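Local coordinates for ectoine dioxygenase (Sphingopyxis alaskensis RB2256, PDB 4Q5O), which hydroxylates L-ectoine selectively to 5-hydroxyectoine, a compatible solute that protects against osmotic stress, using iron, molecular oxygen and 2-oxoglutarate, at residues A[138-143]-A[263-268]; A[150-155]-A[251-256]; A[130-135]-A[296-301]. All blocks are in the same frame, centred on the assembly; numbering follows the deposited sequence.

Contact 1 (A[138-143]-A[263-268]). With AKG (2-oxoglutaric acid), chain D.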
loop_
_atom_site.group_PDB
_atom_site.type_symbol
_atom_site.label_atom_id
_atom_site.label_comp_id
_atom_site.label_asym_id
_atom_site.label_seq_id
_atom_site.Cartn_x
_atom_site.Cartn_y
_atom_site.Cartn_z
ATOM N N LEU A 138 -20.138 6.085 -5.825
ATOM C CA LEU A 138 -19.896 4.650 -5.636
ATOM C C LEU A 138 -18.623 4.290 -6.392
ATOM O O LEU A 138 -18.504 4.604 -7.580
ATOM C CB LEU A 138 -21.065 3.805 -6.129
ATOM C CG LEU A 138 -20.912 2.276 -6.162
ATOM C CD1 LEU A 138 -21.048 1.628 -4.787
ATOM C CD2 LEU A 138 -21.912 1.660 -7.120
ATOM N N ASN A 139 -17.685 3.643 -5.697
ATOM C CA ASN A 139 -16.331 3.377 -6.213
ATOM C C ASN A 139 -16.002 1.909 -6.310
ATOM O O ASN A 139 -16.084 1.190 -5.329
ATOM C CB ASN A 139 -15.273 3.971 -5.283
ATOM C CG ASN A 139 -15.171 5.457 -5.391
ATOM O OD1 ASN A 139 -15.141 6.001 -6.487
ATOM N ND2 ASN A 139 -15.122 6.134 -4.250
ATOM N N TYR A 140 -15.600 1.472 -7.486
ATOM C CA TYR A 140 -14.999 0.162 -7.639
ATOM C C TYR A 140 -13.520 0.339 -8.041
ATOM O O TYR A 140 -13.234 0.834 -9.127
ATOM C CB TYR A 140 -15.758 -0.668 -8.690
ATOM C CG TYR A 140 -15.181 -2.052 -8.851
ATOM C CD1 TYR A 140 -15.546 -3.072 -7.989
ATOM C CD2 TYR A 140 -14.229 -2.328 -9.839
ATOM C CE1 TYR A 140 -14.994 -4.329 -8.107
ATOM C CE2 TYR A 140 -13.675 -3.594 -9.974
ATOM C CZ TYR A 140 -14.062 -4.593 -9.101
ATOM O OH TYR A 140 -13.530 -5.864 -9.214
ATOM N N LYS A 141 -12.584 -0.032 -7.171
ATOM C CA LYS A 141 -11.168 -0.030 -7.550
ATOM C C LYS A 141 -10.636 -1.469 -7.621
ATOM O O LYS A 141 -10.435 -2.116 -6.594
ATOM C CB LYS A 141 -10.325 0.857 -6.609
ATOM C CG LYS A 141 -10.773 2.342 -6.570
ATOM C CD LYS A 141 -9.689 3.333 -6.062
ATOM C CE LYS A 141 -9.667 3.534 -4.519
ATOM N NZ LYS A 141 -10.731 4.430 -3.942
ATOM N N PRO A 142 -10.393 -1.970 -8.844
ATOM C CA PRO A 142 -10.075 -3.392 -9.018
ATOM C C PRO A 142 -8.691 -3.686 -8.463
ATOM O O PRO A 142 -7.911 -2.752 -8.223
ATOM C CB PRO A 142 -10.059 -3.550 -10.536
ATOM C CG PRO A 142 -9.507 -2.215 -11.017
ATOM C CD PRO A 142 -10.059 -1.178 -10.050
ATOM N N GLY A 143 -8.394 -4.961 -8.245
ATOM C CA GLY A 143 -7.083 -5.338 -7.764
ATOM C C GLY A 143 -6.080 -5.360 -8.904
ATOM O O GLY A 143 -6.443 -5.096 -10.048
ATOM N N PRO A 263 -10.180 -6.363 -4.740
ATOM C CA PRO A 263 -10.710 -5.058 -5.150
ATOM C C PRO A 263 -11.013 -4.188 -3.946
ATOM O O PRO A 263 -11.233 -4.685 -2.835
ATOM C CB PRO A 263 -12.029 -5.427 -5.822
ATOM C CG PRO A 263 -12.462 -6.655 -5.104
ATOM C CD PRO A 263 -11.174 -7.431 -4.950
ATOM N N ARG A 264 -10.994 -2.883 -4.170
ATOM C CA ARG A 264 -11.486 -1.924 -3.202
ATOM C C ARG A 264 -12.878 -1.505 -3.714
ATOM O O ARG A 264 -13.051 -1.275 -4.911
ATOM C CB ARG A 264 -10.535 -0.723 -3.119
ATOM C CG ARG A 264 -9.485 -0.759 -1.971
ATOM C CD ARG A 264 -8.536 0.480 -2.008
ATOM N NE ARG A 264 -7.895 0.651 -3.324
ATOM C CZ ARG A 264 -6.953 1.550 -3.642
ATOM N NH1 ARG A 264 -6.476 2.414 -2.746
ATOM N NH2 ARG A 264 -6.476 1.575 -4.884
ATOM N N ALA A 265 -13.864 -1.442 -2.822
ATOM C CA ALA A 265 -15.182 -0.934 -3.186
ATOM C C ALA A 265 -15.855 -0.252 -1.995
ATOM O O ALA A 265 -15.801 -0.763 -0.870
ATOM C CB ALA A 265 -16.055 -2.049 -3.738
ATOM N N ASN A 266 -16.463 0.910 -2.229
ATOM C CA ASN A 266 -17.063 1.669 -1.137
ATOM C C ASN A 266 -18.132 2.646 -1.605
ATOM O O ASN A 266 -18.120 3.094 -2.750
ATOM C CB ASN A 266 -15.998 2.415 -0.308
ATOM C CG ASN A 266 -15.440 3.646 -1.023
ATOM O OD1 ASN A 266 -15.010 3.575 -2.179
ATOM N ND2 ASN A 266 -15.441 4.784 -0.328
ATOM N N ALA A 267 -19.063 2.964 -0.716
ATOM C CA ALA A 267 -20.018 4.034 -0.957
ATOM C C ALA A 267 -19.556 5.294 -0.209
ATOM O O ALA A 267 -19.479 5.311 1.028
ATOM C CB ALA A 267 -21.399 3.614 -0.487
ATOM N N PHE A 268 -19.244 6.348 -0.951
ATOM C CA PHE A 268 -18.754 7.579 -0.339
ATOM C C PHE A 268 -19.859 8.646 -0.245
ATOM O O PHE A 268 -20.508 8.964 -1.242
ATOM C CB PHE A 268 -17.565 8.077 -1.152
ATOM C CG PHE A 268 -16.897 9.289 -0.581
ATOM C CD1 PHE A 268 -16.273 9.233 0.649
ATOM C CD2 PHE A 268 -16.864 10.488 -1.298
ATOM C CE1 PHE A 268 -15.641 10.352 1.172
ATOM C CE2 PHE A 268 -16.230 11.615 -0.777
ATOM C CZ PHE A 268 -15.619 11.544 0.462
HETATM C C1 AKG D . -12.488 9.187 -2.505
HETATM O O1 AKG D . -12.651 8.682 -3.657
HETATM O O2 AKG D . -13.515 9.549 -1.847
HETATM C C2 AKG D . -11.074 9.364 -1.923
HETATM O O5 AKG D . -10.670 10.448 -1.535
HETATM C C3 AKG D . -10.130 8.186 -1.808
HETATM C C4 AKG D . -9.031 8.386 -2.818
HETATM C C5 AKG D . -9.657 8.250 -4.192
HETATM O O3 AKG D . -9.702 7.114 -4.740
HETATM O O4 AKG D . -10.138 9.259 -4.789
#
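The guanidinium of Arg264 lies against the outer methylenes of Lys141, whose CE sits over the centre of one guanidinium face, 3.5 Å from CZ of Arg264. Next along the ladder the amides of Asn139 and Asn266 run side by side with their planes 23° apart, and the Phe268 ring receives O2 of 2-oxoglutarate over the middle of one face. This is an antiparallel pairing of strands 131-141 and 264-273 in the large sheet of the cupin-type double-stranded beta-helix. It illustrates how strict alternation puts Asn139, Lys141, Arg264 and Asn266 on one face, while Leu138, Tyr140 and Ala265 occupy the other. Two backbone bonds join each of the hydrogen-bonded pairs Asn139-Asn266 and Lys141-Arg264. The asparagine pair adds a side-chain bond, 3.3 Å from Asn139 ND2 to Asn266 OD1, within the Asn139 amide plane but tilted 25° from the Asn266 carbonyl plane. Ser99 takes Asn139 OD1 and Ser173 takes Asn266 ND2, so both amides are fixed in rotation. Arg264 NH1 reaches Gly184 O, and replacing the arginine with an alanine is likely to strip Lys141 of its flat support, free its chain to turn, and deprive that carbonyl of a donor. Bends at chi3 (-88°) and chi4 curl the lysine's end toward the co-substrate, where Lys141 NZ donates to O3 of 2-oxoglutarate at 3.0 Å.

Contact 2 (A[150-155]-A[251-256]). With FE (Fe (III) ion), chain C; 6CS ((4S,5S)-5-hydroxy-2-methyl-1,4,5,6-tetrahydropyrimidine-4-carboxylic acid), chain E; AKG (2-oxoglutaric acid), chain D.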
loop_
_atom_site.group_PDB
_atom_site.type_symbol
_atom_site.label_atom_id
_atom_site.label_comp_id
_atom_site.label_asym_id
_atom_site.label_seq_id
_atom_site.Cartn_x
_atom_site.Cartn_y
_atom_site.Cartn_z
ATOM N N TYR A 150 -3.021 10.464 -4.240
ATOM C CA TYR A 150 -2.172 11.320 -3.410
ATOM C C TYR A 150 -2.904 12.103 -2.320
ATOM O O TYR A 150 -4.136 12.255 -2.348
ATOM C CB TYR A 150 -1.386 12.294 -4.307
ATOM C CG TYR A 150 -0.107 12.853 -3.711
ATOM C CD1 TYR A 150 1.009 12.043 -3.508
ATOM C CD2 TYR A 150 -0.007 14.190 -3.385
ATOM C CE1 TYR A 150 2.180 12.559 -2.969
ATOM C CE2 TYR A 150 1.145 14.714 -2.853
ATOM C CZ TYR A 150 2.237 13.898 -2.646
ATOM O OH TYR A 150 3.381 14.447 -2.113
ATOM N N TRP A 151 -2.111 12.599 -1.368
ATOM C CA TRP A 151 -2.583 13.366 -0.222
ATOM C C TRP A 151 -3.349 14.642 -0.580
ATOM O O TRP A 151 -2.959 15.373 -1.493
ATOM C CB TRP A 151 -1.400 13.745 0.650
ATOM C CG TRP A 151 -0.642 12.568 1.174
ATOM C CD1 TRP A 151 0.600 12.130 0.767
ATOM C CD2 TRP A 151 -1.057 11.685 2.223
ATOM N NE1 TRP A 151 0.968 11.020 1.495
ATOM C CE2 TRP A 151 -0.030 10.724 2.395
ATOM C CE3 TRP A 151 -2.201 11.602 3.023
ATOM C CZ2 TRP A 151 -0.119 9.691 3.338
ATOM C CZ3 TRP A 151 -2.290 10.584 3.951
ATOM C CH2 TRP A 151 -1.248 9.637 4.101
ATOM N N HIS A 152 -4.408 14.922 0.178
ATOM C CA HIS A 152 -5.244 16.093 -0.062
ATOM C C HIS A 152 -6.354 16.231 0.997
ATOM O O HIS A 152 -6.869 15.235 1.531
ATOM C CB HIS A 152 -5.913 15.967 -1.420
ATOM C CG HIS A 152 -6.996 14.936 -1.444
ATOM N ND1 HIS A 152 -6.768 13.610 -1.737
ATOM C CD2 HIS A 152 -8.311 15.034 -1.157
ATOM C CE1 HIS A 152 -7.906 12.936 -1.652
ATOM N NE2 HIS A 152 -8.857 13.781 -1.304
ATOM N N SER A 153 -6.734 17.477 1.269
ATOM C CA SER A 153 -7.895 17.792 2.091
ATOM C C SER A 153 -9.120 18.097 1.216
ATOM O O SER A 153 -9.095 19.046 0.423
ATOM C CB SER A 153 -7.578 18.984 2.979
ATOM O OG SER A 153 -8.741 19.431 3.634
ATOM N N ASP A 154 -10.168 17.280 1.329
ATOM C CA ASP A 154 -11.422 17.519 0.600
ATOM C C ASP A 154 -11.845 18.976 0.675
ATOM O O ASP A 154 -12.098 19.604 -0.347
ATOM C CB ASP A 154 -12.571 16.678 1.160
ATOM C CG ASP A 154 -12.385 15.191 0.934
ATOM O OD1 ASP A 154 -11.376 14.801 0.305
ATOM O OD2 ASP A 154 -13.245 14.401 1.376
ATOM N N PHE A 155 -11.901 19.510 1.891
ATOM C CA PHE A 155 -12.321 20.898 2.100
ATOM C C PHE A 155 -11.518 21.920 1.317
ATOM O O PHE A 155 -11.986 23.026 1.094
ATOM C CB PHE A 155 -12.276 21.286 3.583
ATOM C CG PHE A 155 -12.614 22.732 3.842
ATOM C CD1 PHE A 155 -13.922 23.167 3.797
ATOM C CD2 PHE A 155 -11.628 23.651 4.124
ATOM C CE1 PHE A 155 -14.243 24.499 4.047
ATOM C CE2 PHE A 155 -11.936 24.960 4.353
ATOM C CZ PHE A 155 -13.253 25.389 4.318
ATOM N N LEU A 251 -9.678 16.712 6.920
ATOM C CA LEU A 251 -8.650 15.737 7.341
ATOM C C LEU A 251 -7.747 15.317 6.182
ATOM O O LEU A 251 -8.238 14.872 5.139
ATOM C CB LEU A 251 -9.272 14.502 8.005
ATOM C CG LEU A 251 -8.332 13.380 8.466
ATOM C CD1 LEU A 251 -7.537 13.766 9.710
ATOM C CD2 LEU A 251 -9.143 12.121 8.722
ATOM N N MET A 252 -6.433 15.466 6.349
ATOM C CA MET A 252 -5.504 15.083 5.280
ATOM C C MET A 252 -5.542 13.563 5.034
ATOM O O MET A 252 -5.335 12.766 5.951
ATOM C CB MET A 252 -4.082 15.570 5.592
ATOM C CG MET A 252 -3.117 15.562 4.409
ATOM S SD MET A 252 -3.420 16.710 3.038
ATOM C CE MET A 252 -2.930 18.266 3.769
ATOM N N HIS A 253 -5.858 13.162 3.808
ATOM C CA HIS A 253 -5.916 11.739 3.461
ATOM C C HIS A 253 -5.366 11.386 2.063
ATOM O O HIS A 253 -4.924 12.255 1.319
ATOM C CB HIS A 253 -7.328 11.168 3.652
ATOM C CG HIS A 253 -8.354 11.727 2.712
ATOM N ND1 HIS A 253 -9.108 12.841 3.016
ATOM C CD2 HIS A 253 -8.762 11.322 1.485
ATOM C CE1 HIS A 253 -9.933 13.098 2.017
ATOM N NE2 HIS A 253 -9.739 12.197 1.072
ATOM N N GLY A 254 -5.396 10.100 1.733
ATOM C CA GLY A 254 -4.799 9.574 0.517
ATOM C C GLY A 254 -4.727 8.053 0.584
ATOM O O GLY A 254 -5.076 7.466 1.601
ATOM N N SER A 255 -4.295 7.399 -0.485
ATOM C CA SER A 255 -4.130 5.950 -0.436
ATOM C C SER A 255 -3.006 5.478 -1.357
ATOM O O SER A 255 -2.667 6.131 -2.339
ATOM C CB SER A 255 -5.426 5.262 -0.811
ATOM O OG SER A 255 -5.787 5.601 -2.133
ATOM N N ASN A 256 -2.417 4.343 -1.023
ATOM C CA ASN A 256 -1.448 3.727 -1.905
ATOM C C ASN A 256 -2.114 2.894 -2.990
ATOM O O ASN A 256 -3.341 2.719 -2.998
ATOM C CB ASN A 256 -0.482 2.880 -1.090
ATOM C CG ASN A 256 0.459 3.724 -0.284
ATOM O OD1 ASN A 256 0.886 4.776 -0.742
ATOM N ND2 ASN A 256 0.766 3.294 0.928
HETATM FE FE FE C . -10.967 12.794 -0.840
HETATM O O 6CS E . -10.160 14.688 -5.747
HETATM C C 6CS E . -10.050 15.253 -4.611
HETATM O OXT 6CS E . -8.919 15.726 -4.298
HETATM C CA 6CS E . -11.253 15.417 -3.710
HETATM N N 6CS E . -12.282 15.608 -4.676
HETATM C CAI 6CS E . -13.532 15.204 -4.595
HETATM C CAA 6CS E . -14.395 15.507 -5.789
HETATM N NAG 6CS E . -14.046 14.510 -3.457
HETATM C CG2 6CS E . -13.118 14.295 -2.417
HETATM C CB 6CS E . -11.612 14.321 -2.679
HETATM O OG1 6CS E . -11.030 14.717 -1.407
HETATM C C1 AKG D . -12.488 9.187 -2.505
HETATM O O1 AKG D . -12.651 8.682 -3.657
HETATM O O2 AKG D . -13.515 9.549 -1.847
HETATM C C2 AKG D . -11.074 9.364 -1.923
HETATM O O5 AKG D . -10.670 10.448 -1.535
HETATM C C3 AKG D . -10.130 8.186 -1.808
HETATM C C4 AKG D . -9.031 8.386 -2.818
HETATM C C5 AKG D . -9.657 8.250 -4.192
HETATM O O3 AKG D . -9.702 7.114 -4.740
HETATM O O4 AKG D . -10.138 9.259 -4.789
#
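Backbone bonds set His152 opposite His253 as an antiparallel hydrogen-bonded pair: His152 N donates to His253 O at 2.9 Å, and His253 N returns a longer bond of 3.2 Å to His152 O. Both imidazoles leave the ladder on the same face, each with CG lodged between its own backbone N and carbonyl carbon (chi1 72° and 66°), a choice that brings the two NE2 atoms together on the iron.

Metal bonds come next. His152 NE2, Asp154 OD1 and His253 NE2 each bind iron at 2.4 Å, forming the facial triad of two histidines and one carboxylate found in the non-haem 2-oxoglutarate dioxygenases; O5 of 2-oxoglutarate is a further ligand. The product hydroxyl is also modelled at the metal, though so near Asp154 OD1 that its exact place is doubtful.

Second-shell hydrogen bonds orient the rings. His152 ND1 donates to Tyr150 O at 3.0 Å, almost exactly in the ring plane, and His253 ND1 to Leu251 O at 3.1 Å. These bonds hold each imidazole against rotation, while the product carboxylate atom OXT lies over one face of His152.

An apolar contact backs the pair, Trp151 CE3 lying 4.3 Å from Met252 CG. Met252, its chain folded at chi2 and chi3, also places SD beside His152 N, 3.5 Å away. Trp151 NE1 donates to Ile259 O of the second subunit.

Contact 3 (A[130-135]-A[296-301]). With 6CS ((4S,5S)-5-hydroxy-2-methyl-1,4,5,6-tetrahydropyrimidine-4-carboxylic acid), chain E.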
loop_
_atom_site.group_PDB
_atom_site.type_symbol
_atom_site.label_atom_id
_atom_site.label_comp_id
_atom_site.label_asym_id
_atom_site.label_seq_id
_atom_site.Cartn_x
_atom_site.Cartn_y
_atom_site.Cartn_z
ATOM N N GLU A 130 -29.063 20.590 10.397
ATOM C CA GLU A 130 -29.618 19.655 9.446
ATOM C C GLU A 130 -28.576 19.514 8.345
ATOM O O GLU A 130 -27.784 20.434 8.125
ATOM C CB GLU A 130 -30.978 20.144 8.914
ATOM C CG GLU A 130 -32.088 20.193 9.975
ATOM C CD GLU A 130 -32.469 18.817 10.510
ATOM O OE1 GLU A 130 -32.235 17.797 9.813
ATOM O OE2 GLU A 130 -33.008 18.753 11.632
ATOM N N VAL A 131 -28.555 18.361 7.679
ATOM C CA VAL A 131 -27.535 18.083 6.672
ATOM C C VAL A 131 -28.170 17.766 5.330
ATOM O O VAL A 131 -29.391 17.720 5.207
ATOM C CB VAL A 131 -26.650 16.874 7.070
ATOM C CG1 VAL A 131 -26.008 17.099 8.423
ATOM C CG2 VAL A 131 -27.479 15.587 7.074
ATOM N N TYR A 132 -27.315 17.524 4.339
ATOM C CA TYR A 132 -27.723 17.085 3.013
ATOM C C TYR A 132 -26.485 16.574 2.282
ATOM O O TYR A 132 -25.359 16.822 2.697
ATOM C CB TYR A 132 -28.368 18.239 2.227
ATOM C CG TYR A 132 -27.385 19.287 1.764
ATOM C CD1 TYR A 132 -26.866 20.230 2.652
ATOM C CD2 TYR A 132 -26.968 19.337 0.439
ATOM C CE1 TYR A 132 -25.950 21.199 2.227
ATOM C CE2 TYR A 132 -26.067 20.293 0.011
ATOM C CZ TYR A 132 -25.558 21.220 0.905
ATOM O OH TYR A 132 -24.651 22.157 0.466
ATOM N N ILE A 133 -26.687 15.868 1.183
ATOM C CA ILE A 133 -25.560 15.357 0.434
ATOM C C ILE A 133 -24.966 16.422 -0.485
ATOM O O ILE A 133 -25.631 16.911 -1.403
ATOM C CB ILE A 133 -25.946 14.119 -0.392
ATOM C CG1 ILE A 133 -26.757 13.120 0.456
ATOM C CG2 ILE A 133 -24.707 13.493 -1.034
ATOM C CD1 ILE A 133 -26.138 12.751 1.802
ATOM N N HIS A 134 -23.711 16.770 -0.219
ATOM C CA HIS A 134 -22.925 17.685 -1.043
ATOM C C HIS A 134 -22.422 16.957 -2.285
ATOM O O HIS A 134 -22.285 17.549 -3.360
ATOM C CB HIS A 134 -21.735 18.221 -0.230
ATOM C CG HIS A 134 -20.597 18.712 -1.064
ATOM N ND1 HIS A 134 -20.445 20.038 -1.406
ATOM C CD2 HIS A 134 -19.541 18.062 -1.611
ATOM C CE1 HIS A 134 -19.349 20.183 -2.133
ATOM N NE2 HIS A 134 -18.782 18.998 -2.272
ATOM N N GLN A 135 -22.145 15.666 -2.109
ATOM C CA GLN A 135 -21.552 14.792 -3.130
ATOM C C GLN A 135 -21.684 13.374 -2.621
ATOM O O GLN A 135 -21.477 13.115 -1.441
ATOM C CB GLN A 135 -20.072 15.102 -3.376
ATOM C CG GLN A 135 -19.299 13.965 -4.076
ATOM C CD GLN A 135 -17.815 14.265 -4.333
ATOM O OE1 GLN A 135 -17.423 15.412 -4.564
ATOM N NE2 GLN A 135 -16.987 13.224 -4.301
ATOM N N GLY A 296 -27.872 24.832 -4.896
ATOM C CA GLY A 296 -27.305 25.993 -4.256
ATOM C C GLY A 296 -28.047 26.241 -2.964
ATOM O O GLY A 296 -27.428 26.549 -1.947
ATOM N N GLU A 297 -29.373 26.115 -3.003
ATOM C CA GLU A 297 -30.185 26.200 -1.789
ATOM C C GLU A 297 -30.862 24.867 -1.524
ATOM O O GLU A 297 -32.046 24.701 -1.804
ATOM C CB GLU A 297 -31.219 27.325 -1.886
ATOM C CG GLU A 297 -30.724 28.670 -1.362
ATOM C CD GLU A 297 -31.275 29.867 -2.136
ATOM O OE1 GLU A 297 -31.677 29.695 -3.310
ATOM O OE2 GLU A 297 -31.295 30.985 -1.568
ATOM N N PRO A 298 -30.106 23.907 -0.968
ATOM C CA PRO A 298 -30.625 22.548 -0.785
ATOM C C PRO A 298 -31.591 22.495 0.376
ATOM O O PRO A 298 -31.511 23.325 1.283
ATOM C CB PRO A 298 -29.371 21.748 -0.435
ATOM C CG PRO A 298 -28.513 22.741 0.291
ATOM C CD PRO A 298 -28.771 24.076 -0.357
ATOM N N ALA A 299 -32.500 21.528 0.331
ATOM C CA ALA A 299 -33.377 21.245 1.453
ATOM C C ALA A 299 -32.623 20.314 2.396
ATOM O O ALA A 299 -31.607 19.716 2.009
ATOM C CB ALA A 299 -34.651 20.593 0.964
ATOM N N ALA A 300 -33.110 20.191 3.628
ATOM C CA ALA A 300 -32.538 19.241 4.586
ATOM C C ALA A 300 -32.848 17.796 4.176
ATOM O O ALA A 300 -33.725 17.554 3.352
ATOM C CB ALA A 300 -33.054 19.522 5.985
ATOM N N LEU A 301 -32.126 16.837 4.742
ATOM C CA LEU A 301 -32.379 15.428 4.464
ATOM C C LEU A 301 -33.474 14.982 5.406
ATOM O O LEU A 301 -33.653 15.581 6.471
ATOM C CB LEU A 301 -31.122 14.588 4.714
ATOM C CG LEU A 301 -30.976 13.269 3.950
ATOM C CD1 LEU A 301 -30.815 13.521 2.466
ATOM C CD2 LEU A 301 -29.792 12.473 4.464
HETATM O O 6CS E . -10.160 14.688 -5.747
HETATM C C 6CS E . -10.050 15.253 -4.611
HETATM O OXT 6CS E . -8.919 15.726 -4.298
HETATM C CA 6CS E . -11.253 15.417 -3.710
HETATM N N 6CS E . -12.282 15.608 -4.676
HETATM C CAI 6CS E . -13.532 15.204 -4.595
HETATM C CAA 6CS E . -14.395 15.507 -5.789
HETATM N NAG 6CS E . -14.046 14.510 -3.457
HETATM C CG2 6CS E . -13.118 14.295 -2.417
HETATM C CB 6CS E . -11.612 14.321 -2.679
HETATM O OG1 6CS E . -11.030 14.717 -1.407
#
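Tyr132 offers one face of its ring to Pro298, which sets CG almost squarely over the middle, 3.4 Å from the ring centroid and 12° off the normal. This CH-pi contact exemplifies a common pairing, a proline ring laid on an aromatic face, and it depends on the tyrosine's first torsion: with CG between the backbone N and the carbonyl carbon (chi1 72°), the ring stands up from strand 131-141 and meets the loop broadside. Pro298 CB shares the same face, 3.5 Å from Tyr132 CD2. Beyond the ring, Tyr132 OH is hydrogen-bonded to Asn272, so the phenol is anchored at its far end as well.

Glu130 meets the loop through its aliphatic part. Its CB touches Ala300 CB at 3.6 Å, and a bend at chi2 (-65°) gives a folded chain whose carboxylate makes a salt bridge with Arg124 on helix 117-127. Leu301 directs CB toward the strand, within 3.6 Å of Val131 O, while Val131 CG2 makes a looser apolar contact with the same CB at 4.5 Å.

One backbone bond ties the two segments: Leu301 N donates to Val131 O at 2.9 Å. At the far end of 130-135, Gln135, an L-ectoine-binding residue, lies beside the bound product. The arrangement is that of an irregular C-terminal loop crossing the start of a strand in the large sheet of the double-stranded beta-helix.

In the fold
The six segments follow one another symmetrically along the chain: contact 3 spans the outermost pair, contact 1 the next and contact 2 the innermost. Contacts 1 and 3 share strand 131-141 of the large sheet, with centres about 25 Å apart; contact 2 belongs to the small facing sheet, its centre about 17 Å from that of contact 1 and about 23 Å from that of contact 3. Phe268 bridges the whole, touching Asp154 of contact 2 and Gln135 of contact 3. The two iron-binding histidines on one sheet, Asp154 at the head of helix 154-162, and the 2-oxoglutarate and ectoine residues on the large sheet thus line a single active site.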